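PDB 5UI9: oxidoreductase protein from Agrobacterium radiobacter, which probably catalyses an NAD-dependent oxidation or reduction as a member of the GFO/IDH/MocA family, and binds NAD+ and a small dihydroxy acid. Local coordinates for residues E239-T244 / S285-N290; S277-S282 / I291-L296. One frame throughout, in Å; residues are numbered along the deposited sequence.

Interaction 1: residues E239-T244 / S285-N290; sequences EPFPET and SRPWHN
Trp288, a residue of the (2S)-2,3-dihydroxy-2-methylpropanoic acid pocket that touches this ligand, is backed here by Phe241. The two rings make a T-shaped pair. The edge of Phe241 points at one face of Trp288, with the planes at 75° and the centroid of the Phe241 ring 5.1 Å from that of the six-membered ring of Trp288. CZ of Phe241 lies 3.8 Å from CH2 of Trp288, and CE1 sits above the indole. Phe241 reaches this place because its CG is anti to the backbone N (chi1 179°). One face of its ring is covered by CB of Pro242, and CD1 at its edge meets CG of Pro287 at 4.0 Å. Both prolines follow cis peptide bonds. CD of Pro242 packs against O of Pro287 at 3.2 Å, and CG of Pro242 lies more loosely against CB of Asn290. Within its own loop, Phe241 N donates to OE2 of Glu239 (2.9 Å). That carboxylate is also hydrogen-bonded to Ser157 and Gly158. Phe241 also stacks with Phe159. The contact thus sets the loop between strands 225-231 and 245-250 beside the start of helix 289-308, with Phe155 of strand 148-156 packed against Phe241 and Pro242.

Interaction 2: residues S277-S282 / I291-L296; sequences SPQLLS and IQESVL
Glu293 stretches from its helix towards Gln279 with CG anti to the backbone N (chi1 -174°) and the chain extended beyond it. Gln279 has CG beside its backbone N (chi1 -65°), and the two side chains cross at about a right angle. Each carboxylate oxygen then takes one N-H of Gln279. The side-chain NE2 donates to OE2 of Glu293 at 2.8 Å, on the anti side but tilted out of the carboxylate plane. The backbone N of Gln279 reaches OE1 of Glu293 at 3.1 Å, from above the carboxylate plane (54° out of it). OE1 is also hydrogen-bonded to Thr131, and CB of Pro278 lies 3.2 Å from this oxygen. Both carboxylate oxygens are thus held, which would limit rotation of the group. Further along, CD1 of Leu281 packs 3.8 Å from CA of Glu293 and 4.0 Å from CD2 of Leu296. Ile291 points away from the loop and touches NAD and the bound acid. The amide of Gln292 is hydrogen-bonded to Asn19. One carboxylate on helix 289-308 thus pins the main-chain and side-chain N-H groups of Gln279, tying the loop after strand 271-275 to the helix that carries Ile291 of the NAD and acid pockets.

Overall arrangement
From the N terminus, the chain first runs through the NAD-binding Rossmann region and then into the large mixed sheet. Residues 239-244 come in the loop before strand 245-250. Three more strands, 253-258, 262-266 and 271-275, lead to residues 277-282. The chain then turns through 285-290 into helix 289-308. Interaction 1 closes a long loop of 40 residues that includes these strands; interaction 2 closes a short one of eight. The two cross, since their segments alternate along the chain. They meet directly where Ser285 N probably bonds Gln292 OE1 and His289 packs on Leu280. Together they join helix 289-308 to the loop before strand 245-250 and to the segment after strand 271-275, an outermost strand of the mixed sheet within this chain.

Interaction 1: residues E239-T244 / S285-N290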
loop_
_atom_site.group_PDB
_atom_site.type_symbol
_atom_site.label_atom_id
_atom_site.label_comp_id
_atom_site.label_asym_id
_atom_site.label_seq_id
_atom_site.Cartn_x
_atom_site.Cartn_y
_atom_site.Cartn_z
ATOM N N GLU A 239 -10.640 15.971 -4.756
ATOM C CA GLU A 239 -10.038 15.280 -5.901
ATOM C C GLU A 239 -8.529 15.559 -5.951
ATOM O O GLU A 239 -8.129 16.698 -6.180
ATOM C CB GLU A 239 -10.714 15.731 -7.212
ATOM C CG GLU A 239 -10.123 15.159 -8.502
ATOM C CD GLU A 239 -9.891 13.659 -8.439
ATOM O OE1 GLU A 239 -10.860 12.910 -8.189
ATOM O OE2 GLU A 239 -8.732 13.228 -8.631
ATOM N N PRO A 240 -7.688 14.523 -5.746
ATOM C CA PRO A 240 -6.242 14.780 -5.732
ATOM C C PRO A 240 -5.530 14.897 -7.095
ATOM O O PRO A 240 -4.333 15.181 -7.096
ATOM C CB PRO A 240 -5.697 13.564 -4.981
ATOM C CG PRO A 240 -6.620 12.484 -5.362
ATOM C CD PRO A 240 -7.978 13.119 -5.400
ATOM N N PHE A 241 -6.221 14.667 -8.222
ATOM C CA PHE A 241 -5.577 14.663 -9.549
ATOM C C PHE A 241 -4.734 15.941 -9.751
ATOM O O PHE A 241 -5.245 17.031 -9.481
ATOM C CB PHE A 241 -6.633 14.538 -10.665
ATOM C CG PHE A 241 -6.064 14.561 -12.067
ATOM C CD1 PHE A 241 -5.874 15.767 -12.742
ATOM C CD2 PHE A 241 -5.729 13.377 -12.719
ATOM C CE1 PHE A 241 -5.348 15.795 -14.027
ATOM C CE2 PHE A 241 -5.197 13.395 -14.002
ATOM C CZ PHE A 241 -5.012 14.607 -14.661
ATOM N N PRO A 242 -3.474 15.852 -10.213
ATOM C CA PRO A 242 -2.769 14.635 -10.626
ATOM C C PRO A 242 -1.612 14.306 -9.673
ATOM O O PRO A 242 -0.484 14.014 -10.112
ATOM C CB PRO A 242 -2.219 15.051 -11.990
ATOM C CG PRO A 242 -1.836 16.482 -11.770
ATOM C CD PRO A 242 -2.764 17.042 -10.711
ATOM N N GLU A 243 -1.884 14.365 -8.376
ATOM C CA GLU A 243 -0.854 14.160 -7.371
ATOM C C GLU A 243 -0.596 12.683 -7.129
ATOM O O GLU A 243 -1.536 11.901 -6.949
ATOM C CB GLU A 243 -1.262 14.795 -6.044
ATOM C CG GLU A 243 -1.421 16.297 -6.095
ATOM C CD GLU A 243 -2.132 16.835 -4.871
ATOM O OE1 GLU A 243 -3.090 17.616 -5.022
ATOM O OE2 GLU A 243 -1.754 16.456 -3.750
ATOM N N THR A 244 0.687 12.323 -7.097
ATOM C CA THR A 244 1.145 11.018 -6.644
ATOM C C THR A 244 1.625 11.151 -5.190
ATOM O O THR A 244 2.522 11.954 -4.900
ATOM C CB THR A 244 2.298 10.497 -7.530
ATOM O OG1 THR A 244 1.864 10.411 -8.898
ATOM C CG2 THR A 244 2.776 9.118 -7.054
ATOM N N SER A 285 -3.365 25.551 -16.541
ATOM C CA SER A 285 -4.762 25.509 -16.096
ATOM C C SER A 285 -4.900 24.478 -14.999
ATOM O O SER A 285 -4.481 23.330 -15.175
ATOM C CB SER A 285 -5.694 25.080 -17.229
ATOM O OG SER A 285 -5.665 25.991 -18.297
ATOM N N ARG A 286 -5.518 24.870 -13.890
ATOM C CA ARG A 286 -5.894 23.911 -12.852
ATOM C C ARG A 286 -6.894 22.911 -13.467
ATOM O O ARG A 286 -7.765 23.337 -14.216
ATOM C CB ARG A 286 -6.517 24.628 -11.649
ATOM C CG ARG A 286 -5.572 25.590 -10.937
ATOM C CD ARG A 286 -6.243 26.254 -9.745
ATOM N NE ARG A 286 -5.316 27.120 -9.008
ATOM C CZ ARG A 286 -4.345 26.698 -8.191
ATOM N NH1 ARG A 286 -4.123 25.400 -7.976
ATOM N NH2 ARG A 286 -3.573 27.590 -7.578
ATOM N N PRO A 287 -6.776 21.603 -13.211
ATOM C CA PRO A 287 -5.806 20.987 -12.308
ATOM C C PRO A 287 -4.574 20.369 -13.011
ATOM O O PRO A 287 -3.898 19.540 -12.416
ATOM C CB PRO A 287 -6.644 19.877 -11.676
ATOM C CG PRO A 287 -7.475 19.395 -12.820
ATOM C CD PRO A 287 -7.760 20.609 -13.679
ATOM N N TRP A 288 -4.284 20.758 -14.252
ATOM C CA TRP A 288 -3.151 20.182 -15.010
ATOM C C TRP A 288 -1.791 20.830 -14.740
ATOM O O TRP A 288 -0.776 20.392 -15.296
ATOM C CB TRP A 288 -3.437 20.263 -16.510
ATOM C CG TRP A 288 -4.534 19.375 -16.933
ATOM C CD1 TRP A 288 -5.866 19.665 -16.957
ATOM C CD2 TRP A 288 -4.402 18.034 -17.400
ATOM N NE1 TRP A 288 -6.573 18.583 -17.419
ATOM C CE2 TRP A 288 -5.699 17.566 -17.695
ATOM C CE3 TRP A 288 -3.309 17.182 -17.606
ATOM C CZ2 TRP A 288 -5.939 16.277 -18.181
ATOM C CZ3 TRP A 288 -3.546 15.898 -18.092
ATOM C CH2 TRP A 288 -4.853 15.459 -18.372
ATOM N N HIS A 289 -1.778 21.878 -13.921
ATOM C CA HIS A 289 -0.601 22.732 -13.750
ATOM C C HIS A 289 0.686 22.021 -13.313
ATOM O O HIS A 289 1.763 22.368 -13.795
ATOM C CB HIS A 289 -0.920 23.970 -12.890
ATOM C CG HIS A 289 -1.363 23.671 -11.494
ATOM N ND1 HIS A 289 -0.588 23.976 -10.397
ATOM C CD2 HIS A 289 -2.511 23.145 -11.007
ATOM C CE1 HIS A 289 -1.231 23.630 -9.295
ATOM N NE2 HIS A 289 -2.397 23.116 -9.639
ATOM N N ASN A 290 0.575 21.011 -12.453
ATOM C CA ASN A 290 1.741 20.230 -12.036
ATOM C C ASN A 290 2.379 19.505 -13.229
ATOM O O ASN A 290 3.595 19.552 -13.395
ATOM C CB ASN A 290 1.353 19.222 -10.943
ATOM C CG ASN A 290 2.546 18.477 -10.356
ATOM O OD1 ASN A 290 3.701 18.886 -10.496
ATOM N ND2 ASN A 290 2.261 17.372 -9.680
#

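Interaction 2: residues S277-S282 / I291-L296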
loop_
_atom_site.group_PDB
_atom_site.type_symbol
_atom_site.label_atom_id
_atom_site.label_comp_id
_atom_site.label_asym_id
_atom_site.label_seq_id
_atom_site.Cartn_x
_atom_site.Cartn_y
_atom_site.Cartn_z
ATOM N N SER A 277 4.811 22.390 -3.637
ATOM C CA SER A 277 3.842 22.712 -4.677
ATOM C C SER A 277 4.514 23.087 -5.992
ATOM O O SER A 277 5.624 23.628 -5.999
ATOM C CB SER A 277 2.950 23.872 -4.253
ATOM O OG SER A 277 2.088 23.479 -3.217
ATOM N N PRO A 278 3.830 22.823 -7.112
ATOM C CA PRO A 278 4.371 23.227 -8.391
ATOM C C PRO A 278 4.116 24.702 -8.643
ATOM O O PRO A 278 3.247 25.311 -8.019
ATOM C CB PRO A 278 3.576 22.375 -9.377
ATOM C CG PRO A 278 2.238 22.258 -8.737
ATOM C CD PRO A 278 2.505 22.192 -7.255
ATOM N N GLN A 279 4.890 25.259 -9.557
ATOM C CA GLN A 279 4.654 26.589 -10.067
ATOM C C GLN A 279 3.410 26.579 -10.943
ATOM O O GLN A 279 2.924 25.520 -11.358
ATOM C CB GLN A 279 5.861 27.061 -10.883
ATOM C CG GLN A 279 7.128 27.237 -10.055
ATOM C CD GLN A 279 8.279 27.803 -10.873
ATOM O OE1 GLN A 279 8.784 28.893 -10.591
ATOM N NE2 GLN A 279 8.683 27.072 -11.899
ATOM N N LEU A 280 2.906 27.774 -11.220
ATOM C CA LEU A 280 1.782 27.957 -12.108
ATOM C C LEU A 280 2.257 28.804 -13.280
ATOM O O LEU A 280 2.409 30.026 -13.164
ATOM C CB LEU A 280 0.627 28.633 -11.361
ATOM C CG LEU A 280 -0.695 28.787 -12.118
ATOM C CD1 LEU A 280 -1.256 27.429 -12.532
ATOM C CD2 LEU A 280 -1.690 29.543 -11.246
ATOM N N LEU A 281 2.501 28.154 -14.413
ATOM C CA LEU A 281 2.988 28.849 -15.595
ATOM C C LEU A 281 1.862 29.691 -16.185
ATOM O O LEU A 281 0.678 29.434 -15.912
ATOM C CB LEU A 281 3.534 27.849 -16.613
ATOM C CG LEU A 281 4.718 27.005 -16.113
ATOM C CD1 LEU A 281 5.113 25.977 -17.161
ATOM C CD2 LEU A 281 5.907 27.887 -15.735
ATOM N N SER A 282 2.236 30.699 -16.977
ATOM C CA SER A 282 1.277 31.670 -17.539
ATOM C C SER A 282 0.138 31.019 -18.352
ATOM O O SER A 282 -1.009 31.471 -18.301
ATOM C CB SER A 282 2.016 32.706 -18.394
ATOM O OG SER A 282 2.758 32.086 -19.430
ATOM N N ILE A 291 1.548 18.846 -14.044
ATOM C CA ILE A 291 2.006 18.145 -15.250
ATOM C C ILE A 291 2.565 19.153 -16.251
ATOM O O ILE A 291 3.628 18.933 -16.852
ATOM C CB ILE A 291 0.866 17.300 -15.887
ATOM C CG1 ILE A 291 0.489 16.130 -14.958
ATOM C CG2 ILE A 291 1.263 16.774 -17.270
ATOM C CD1 ILE A 291 -0.741 15.357 -15.393
ATOM N N GLN A 292 1.851 20.261 -16.416
ATOM C CA GLN A 292 2.251 21.299 -17.354
ATOM C C GLN A 292 3.629 21.899 -17.060
ATOM O O GLN A 292 4.415 22.106 -17.986
ATOM C CB GLN A 292 1.166 22.375 -17.430
ATOM C CG GLN A 292 -0.065 21.884 -18.182
ATOM C CD GLN A 292 -1.266 22.796 -18.031
ATOM O OE1 GLN A 292 -1.559 23.283 -16.934
ATOM N NE2 GLN A 292 -1.984 23.013 -19.121
ATOM N N GLU A 293 3.930 22.148 -15.783
ATOM C CA GLU A 293 5.277 22.567 -15.384
ATOM C C GLU A 293 6.320 21.523 -15.777
ATOM O O GLU A 293 7.392 21.879 -16.273
ATOM C CB GLU A 293 5.385 22.821 -13.876
ATOM C CG GLU A 293 6.747 23.393 -13.464
ATOM C CD GLU A 293 6.905 23.611 -11.968
ATOM O OE1 GLU A 293 6.169 23.000 -11.172
ATOM O OE2 GLU A 293 7.775 24.411 -11.576
ATOM N N SER A 294 6.013 20.246 -15.541
ATOM C CA SER A 294 6.965 19.173 -15.826
ATOM C C SER A 294 7.253 18.999 -17.326
ATOM O O SER A 294 8.313 18.508 -17.695
ATOM C CB SER A 294 6.494 17.851 -15.211
ATOM O OG SER A 294 5.428 17.272 -15.935
ATOM N N VAL A 295 6.303 19.405 -18.169
ATOM C CA VAL A 295 6.477 19.407 -19.624
ATOM C C VAL A 295 7.588 20.388 -19.999
ATOM O O VAL A 295 8.449 20.057 -20.797
ATOM C CB VAL A 295 5.162 19.776 -20.373
ATOM C CG1 VAL A 295 5.400 19.924 -21.869
ATOM C CG2 VAL A 295 4.061 18.752 -20.111
ATOM N N LEU A 296 7.565 21.584 -19.420
ATOM C CA LEU A 296 8.650 22.551 -19.621
ATOM C C LEU A 296 9.999 22.007 -19.124
ATOM O O LEU A 296 11.003 22.101 -19.840
ATOM C CB LEU A 296 8.331 23.898 -18.958
ATOM C CG LEU A 296 9.408 24.990 -19.047
ATOM C CD1 LEU A 296 9.792 25.267 -20.494
ATOM C CD2 LEU A 296 8.960 26.265 -18.353
#